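Local coordinates for protein translation initiation factor eIF2B, subunit delta (Archaeoglobus fulgidus, PDB 1T5O) that probably catalyses the interconversion of methylthioribose-1-phosphate and methylthioribulose-1-phosphate, an isomerisation of methionine biosynthesis, at residues Thr152-Gly157 against Leu191-Arg196; Ala156-Thr161 against Met203-Asp208. All coordinates share one frame; numbering follows the deposited sequence.

Contact 1 of 2, residues Thr152-Gly157 against Leu191-Arg196; sequences TYCNAG and LNQGSR
Cys154 and Gly194 bring their backbones to within 4.7 Å of each other, CA to CA, where the loop after strand 149-152 passes the first turn of helix 193-204. Cys154 O lies 3.5 Å from Gly194 CA in a CA-H...O contact, bent to 134° at the hydrogen. The same carbonyl oxygen is hydrogen-bonded to Thr198 one turn further along the helix.

The cysteine has positive phi, and its SG stands anti to the backbone N (chi1 -156°), which carries the sulfur alongside the Gln193 side chain. SG meets Gln193 CB at 3.8 Å and Gln193 CD at 4.0 Å; the glutamine chain, bent at chi2, curls past the sulfur instead of running straight out. Asn155 adds its CB, which packs 3.8 Å from Gln193 O and 4.1 Å from Gln193 CB. The amide beyond that CB is well held: ND2 bonds to Thr198 and Glu201, and OD1 to Arg45, a predicted substrate-binding residue.

No hydrogen bond joins the two segments, so the fit is one of close packing. Cys154 is the predicted transition-state stabiliser and Gln193 a predicted substrate ligand. Their meeting is consistent with the active site of an MtnA-type isomerase, built where a strand-end loop and a helix N-terminus converge in a Rossmann-like fold.

Contact 2 of 2, residues Ala156-Thr161 against Met203-Asp208; sequences AGRLAT and MEDGID
Arg158 reaches Asp205 on a chain that leaves the backbone with CG between N and the carbonyl carbon (chi1 64°) and then runs fully extended from CG to NE, while Asp205 turns its CG beside its own backbone N (chi1 -59°) to meet it from the opposite direction. The aspartate stands at a Schellman motif, which closes helix 193-204 with Gly206 at positive phi and backbone bonds from Ile207 N to Leu202 O and from Gly206 N to Met203 O.

What results illustrates the side-on form of the bidentate arginine-carboxylate salt bridge. NE gives its hydrogen to Asp205 OD2 at 3.0 Å, on the syn lone pair of that oxygen and close to the guanidinium plane. NH2 reaches Asp205 OD1 at the same length, 3.0 Å, also from the syn side but tilted out of both planes. The two flat groups lie 14° apart, nearly coplanar, so the paired bonds fix the rotation of guanidinium and carboxylate together. Asp205 OD2 also forms a salt bridge with Arg172 of helix 167-176, and one carboxylate thereby ties the loop and two helices.

Replacing Arg158 by a leucine would probably leave Asp205 with only Arg172 of these two arginines and strip OD1 of its NH2 bond, so that the carboxylate would be freer to turn. Trp200 packs against the arginine from the preceding turn of the helix, and Glu201 accepts a bond from the Arg158 backbone N. Glu204 crosses the arginine at about a right angle and touches it through its aliphatic part, its CG lying at the guanidinium edge, 3.5 Å from Arg158 NH2.

Both contacts pin the single loop that follows strand 149-152 against helix 193-204, sharing Ala156 and Gly157, but at different ends of that helix. Contact 1 lies at the N-terminal end, partly buried among predicted catalytic and substrate-binding residues, and relies on packing and a CA-H...O approach. Contact 2, about 10 Å away between centres, sits at the C-terminal end, where a buried arginine meets more exposed acidic residues and charge pairing takes over. Glu201, on the last turns of the helix, connects them, bonding through one carboxylate oxygen to Asn155 and through the other to the Arg158 backbone. Asn155 O also packs 3.3 Å from Ala160 CB, joining the two directly.

Contact 1 of 2, residues Thr152-Gly157 against Leu191-Arg196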
loop_
_atom_site.group_PDB
_atom_site.type_symbol
_atom_site.label_atom_id
_atom_site.label_comp_id
_atom_site.label_asym_id
_atom_site.label_seq_id
_atom_site.Cartn_x
_atom_site.Cartn_y
_atom_site.Cartn_z
ATOM N N THR A 152 0.615 14.349 -0.522
ATOM C CA THR A 152 -0.725 14.283 -1.051
ATOM C C THR A 152 -1.123 12.821 -1.197
ATOM O O THR A 152 -0.297 11.927 -0.975
ATOM C CB THR A 152 -0.836 15.059 -2.398
ATOM O OG1 THR A 152 -2.225 15.207 -2.728
ATOM C CG2 THR A 152 -0.059 14.334 -3.534
ATOM N N TYR A 153 -2.385 12.569 -1.558
ATOM C CA TYR A 153 -2.873 11.201 -1.686
ATOM C C TYR A 153 -3.774 11.123 -2.905
ATOM O O TYR A 153 -4.451 12.095 -3.245
ATOM C CB TYR A 153 -3.668 10.808 -0.437
ATOM C CG TYR A 153 -3.630 9.334 -0.164
ATOM C CD1 TYR A 153 -2.480 8.747 0.358
ATOM C CD2 TYR A 153 -4.737 8.524 -0.428
ATOM C CE1 TYR A 153 -2.433 7.386 0.626
ATOM C CE2 TYR A 153 -4.699 7.167 -0.174
ATOM C CZ TYR A 153 -3.540 6.605 0.361
ATOM O OH TYR A 153 -3.488 5.273 0.673
ATOM N N CYS A 154 -3.797 9.955 -3.531
ATOM C CA CYS A 154 -4.556 9.741 -4.754
ATOM C C CYS A 154 -4.141 10.712 -5.871
ATOM O O CYS A 154 -2.935 10.897 -6.131
ATOM C CB CYS A 154 -6.085 9.815 -4.498
ATOM S SG CYS A 154 -6.974 8.876 -5.782
ATOM N N ASN A 155 -5.114 11.349 -6.531
ATOM C CA ASN A 155 -4.780 12.257 -7.632
ATOM C C ASN A 155 -5.847 13.326 -7.799
ATOM O O ASN A 155 -6.746 13.194 -8.640
ATOM C CB ASN A 155 -4.625 11.450 -8.930
ATOM C CG ASN A 155 -4.383 12.330 -10.156
ATOM O OD1 ASN A 155 -5.162 12.287 -11.113
ATOM N ND2 ASN A 155 -3.300 13.116 -10.140
ATOM N N ALA A 156 -5.753 14.361 -6.968
ATOM C CA ALA A 156 -6.691 15.480 -6.994
ATOM C C ALA A 156 -5.982 16.602 -7.770
ATOM O O ALA A 156 -5.703 17.680 -7.242
ATOM C CB ALA A 156 -7.010 15.921 -5.551
ATOM N N GLY A 157 -5.673 16.307 -9.030
ATOM C CA GLY A 157 -4.978 17.254 -9.872
ATOM C C GLY A 157 -5.711 17.603 -11.153
ATOM O O GLY A 157 -6.935 17.471 -11.236
ATOM N N LEU A 191 -5.120 0.843 -7.032
ATOM C CA LEU A 191 -5.102 1.259 -8.436
ATOM C C LEU A 191 -3.953 2.171 -8.816
ATOM O O LEU A 191 -3.801 2.511 -9.989
ATOM C CB LEU A 191 -6.431 1.936 -8.803
ATOM C CG LEU A 191 -7.335 1.177 -9.781
ATOM C CD1 LEU A 191 -7.263 -0.322 -9.524
ATOM C CD2 LEU A 191 -8.776 1.688 -9.668
ATOM N N ASN A 192 -3.159 2.577 -7.826
ATOM C CA ASN A 192 -1.985 3.433 -8.033
ATOM C C ASN A 192 -2.184 4.766 -8.740
ATOM O O ASN A 192 -1.376 5.155 -9.611
ATOM C CB ASN A 192 -0.896 2.667 -8.783
ATOM C CG ASN A 192 -0.239 1.625 -7.921
ATOM O OD1 ASN A 192 -0.861 0.607 -7.558
ATOM N ND2 ASN A 192 1.018 1.872 -7.559
ATOM N N GLN A 193 -3.230 5.483 -8.368
ATOM C CA GLN A 193 -3.455 6.786 -8.982
ATOM C C GLN A 193 -2.322 7.755 -8.643
ATOM O O GLN A 193 -2.019 8.660 -9.423
ATOM C CB GLN A 193 -4.792 7.360 -8.516
ATOM C CG GLN A 193 -5.982 6.542 -9.030
ATOM C CD GLN A 193 -6.537 5.560 -7.985
ATOM O OE1 GLN A 193 -5.819 5.102 -7.070
ATOM N NE2 GLN A 193 -7.819 5.239 -8.119
ATOM N N GLY A 194 -1.721 7.570 -7.468
ATOM C CA GLY A 194 -0.632 8.432 -7.030
ATOM C C GLY A 194 0.635 8.279 -7.855
ATOM O O GLY A 194 1.258 9.273 -8.256
ATOM N N SER A 195 1.032 7.046 -8.140
ATOM C CA SER A 195 2.259 6.848 -8.916
ATOM C C SER A 195 2.024 7.022 -10.419
ATOM O O SER A 195 2.857 7.599 -11.123
ATOM C CB SER A 195 2.842 5.459 -8.639
ATOM O OG SER A 195 1.908 4.460 -9.001
ATOM N N ARG A 196 0.887 6.536 -10.897
ATOM C CA ARG A 196 0.537 6.622 -12.303
ATOM C C ARG A 196 0.150 8.017 -12.797
ATOM O O ARG A 196 0.632 8.476 -13.824
ATOM C CB ARG A 196 -0.629 5.677 -12.614
ATOM C CG ARG A 196 -0.286 4.214 -12.476
ATOM C CD ARG A 196 -1.115 3.385 -13.432
ATOM N NE ARG A 196 -2.476 3.830 -13.361
ATOM C CZ ARG A 196 -3.192 4.301 -14.376
ATOM N NH1 ARG A 196 -2.701 4.389 -15.612
ATOM N NH2 ARG A 196 -4.396 4.754 -14.117
#

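Contact 2 of 2, residues Ala156-Thr161 against Met203-Asp208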
loop_
_atom_site.group_PDB
_atom_site.type_symbol
_atom_site.label_atom_id
_atom_site.label_comp_id
_atom_site.label_asym_id
_atom_site.label_seq_id
_atom_site.Cartn_x
_atom_site.Cartn_y
_atom_site.Cartn_z
ATOM N N ALA A 156 -5.753 14.361 -6.968
ATOM C CA ALA A 156 -6.691 15.480 -6.994
ATOM C C ALA A 156 -5.982 16.602 -7.770
ATOM O O ALA A 156 -5.703 17.680 -7.242
ATOM C CB ALA A 156 -7.010 15.921 -5.551
ATOM N N GLY A 157 -5.673 16.307 -9.030
ATOM C CA GLY A 157 -4.978 17.254 -9.872
ATOM C C GLY A 157 -5.711 17.603 -11.153
ATOM O O GLY A 157 -6.935 17.471 -11.236
ATOM N N ARG A 158 -4.950 18.023 -12.165
ATOM C CA ARG A 158 -5.529 18.455 -13.430
ATOM C C ARG A 158 -6.059 17.326 -14.301
ATOM O O ARG A 158 -6.796 17.573 -15.251
ATOM C CB ARG A 158 -4.522 19.329 -14.220
ATOM C CG ARG A 158 -3.209 18.641 -14.682
ATOM C CD ARG A 158 -2.383 19.672 -15.474
ATOM N NE ARG A 158 -1.079 19.226 -15.975
ATOM C CZ ARG A 158 -0.887 18.456 -17.043
ATOM N NH1 ARG A 158 -1.914 18.006 -17.749
ATOM N NH2 ARG A 158 0.352 18.173 -17.435
ATOM N N LEU A 159 -5.702 16.087 -13.996
ATOM C CA LEU A 159 -6.234 15.001 -14.791
ATOM C C LEU A 159 -7.659 14.689 -14.305
ATOM O O LEU A 159 -8.530 14.339 -15.109
ATOM C CB LEU A 159 -5.322 13.766 -14.696
ATOM C CG LEU A 159 -3.968 13.935 -15.410
ATOM C CD1 LEU A 159 -3.054 12.742 -15.116
ATOM C CD2 LEU A 159 -4.190 14.093 -16.915
ATOM N N ALA A 160 -7.890 14.887 -12.999
ATOM C CA ALA A 160 -9.174 14.633 -12.346
ATOM C C ALA A 160 -10.182 15.784 -12.534
ATOM O O ALA A 160 -11.366 15.671 -12.170
ATOM C CB ALA A 160 -8.939 14.386 -10.856
ATOM N N THR A 161 -9.713 16.903 -13.068
ATOM C CA THR A 161 -10.590 18.031 -13.307
ATOM C C THR A 161 -10.392 18.395 -14.767
ATOM O O THR A 161 -9.727 17.650 -15.486
ATOM C CB THR A 161 -10.232 19.208 -12.380
ATOM O OG1 THR A 161 -8.861 19.575 -12.569
ATOM C CG2 THR A 161 -10.440 18.810 -10.929
ATOM N N MET A 203 5.500 15.908 -12.610
ATOM C CA MET A 203 6.774 15.952 -13.320
ATOM C C MET A 203 6.610 16.663 -14.664
ATOM O O MET A 203 7.516 17.361 -15.128
ATOM C CB MET A 203 7.313 14.534 -13.538
ATOM C CG MET A 203 7.816 13.905 -12.265
ATOM S SD MET A 203 8.249 12.187 -12.440
ATOM C CE MET A 203 9.736 12.360 -13.597
ATOM N N GLU A 204 5.450 16.503 -15.279
ATOM C CA GLU A 204 5.190 17.114 -16.580
ATOM C C GLU A 204 5.221 18.638 -16.431
ATOM O O GLU A 204 5.713 19.357 -17.308
ATOM C CB GLU A 204 3.825 16.612 -17.102
ATOM C CG GLU A 204 3.466 17.012 -18.513
ATOM C CD GLU A 204 4.253 16.245 -19.581
ATOM O OE1 GLU A 204 5.042 15.348 -19.233
ATOM O OE2 GLU A 204 4.067 16.546 -20.774
ATOM N N ASP A 205 4.745 19.130 -15.287
ATOM C CA ASP A 205 4.711 20.566 -15.019
ATOM C C ASP A 205 5.925 21.110 -14.268
ATOM O O ASP A 205 5.942 22.276 -13.868
ATOM C CB ASP A 205 3.410 20.918 -14.263
ATOM C CG ASP A 205 2.180 20.530 -15.037
ATOM O OD1 ASP A 205 2.326 20.074 -16.209
ATOM O OD2 ASP A 205 1.063 20.661 -14.492
ATOM N N GLY A 206 6.940 20.275 -14.068
ATOM C CA GLY A 206 8.145 20.723 -13.392
ATOM C C GLY A 206 8.038 20.931 -11.895
ATOM O O GLY A 206 8.770 21.733 -11.318
ATOM N N ILE A 207 7.116 20.230 -11.247
ATOM C CA ILE A 207 6.989 20.348 -9.798
ATOM C C ILE A 207 7.679 19.143 -9.156
ATOM O O ILE A 207 7.401 18.008 -9.538
ATOM C CB ILE A 207 5.504 20.411 -9.408
ATOM C CG1 ILE A 207 4.898 21.661 -10.080
ATOM C CG2 ILE A 207 5.358 20.434 -7.899
ATOM C CD1 ILE A 207 3.461 21.981 -9.726
ATOM N N ASP A 208 8.595 19.392 -8.216
ATOM C CA ASP A 208 9.328 18.301 -7.552
ATOM C C ASP A 208 8.358 17.347 -6.854
ATOM O O ASP A 208 7.438 17.783 -6.156
ATOM C CB ASP A 208 10.304 18.834 -6.506
ATOM C CG ASP A 208 11.479 19.578 -7.117
ATOM O OD1 ASP A 208 12.261 20.193 -6.349
ATOM O OD2 ASP A 208 11.630 19.550 -8.359
#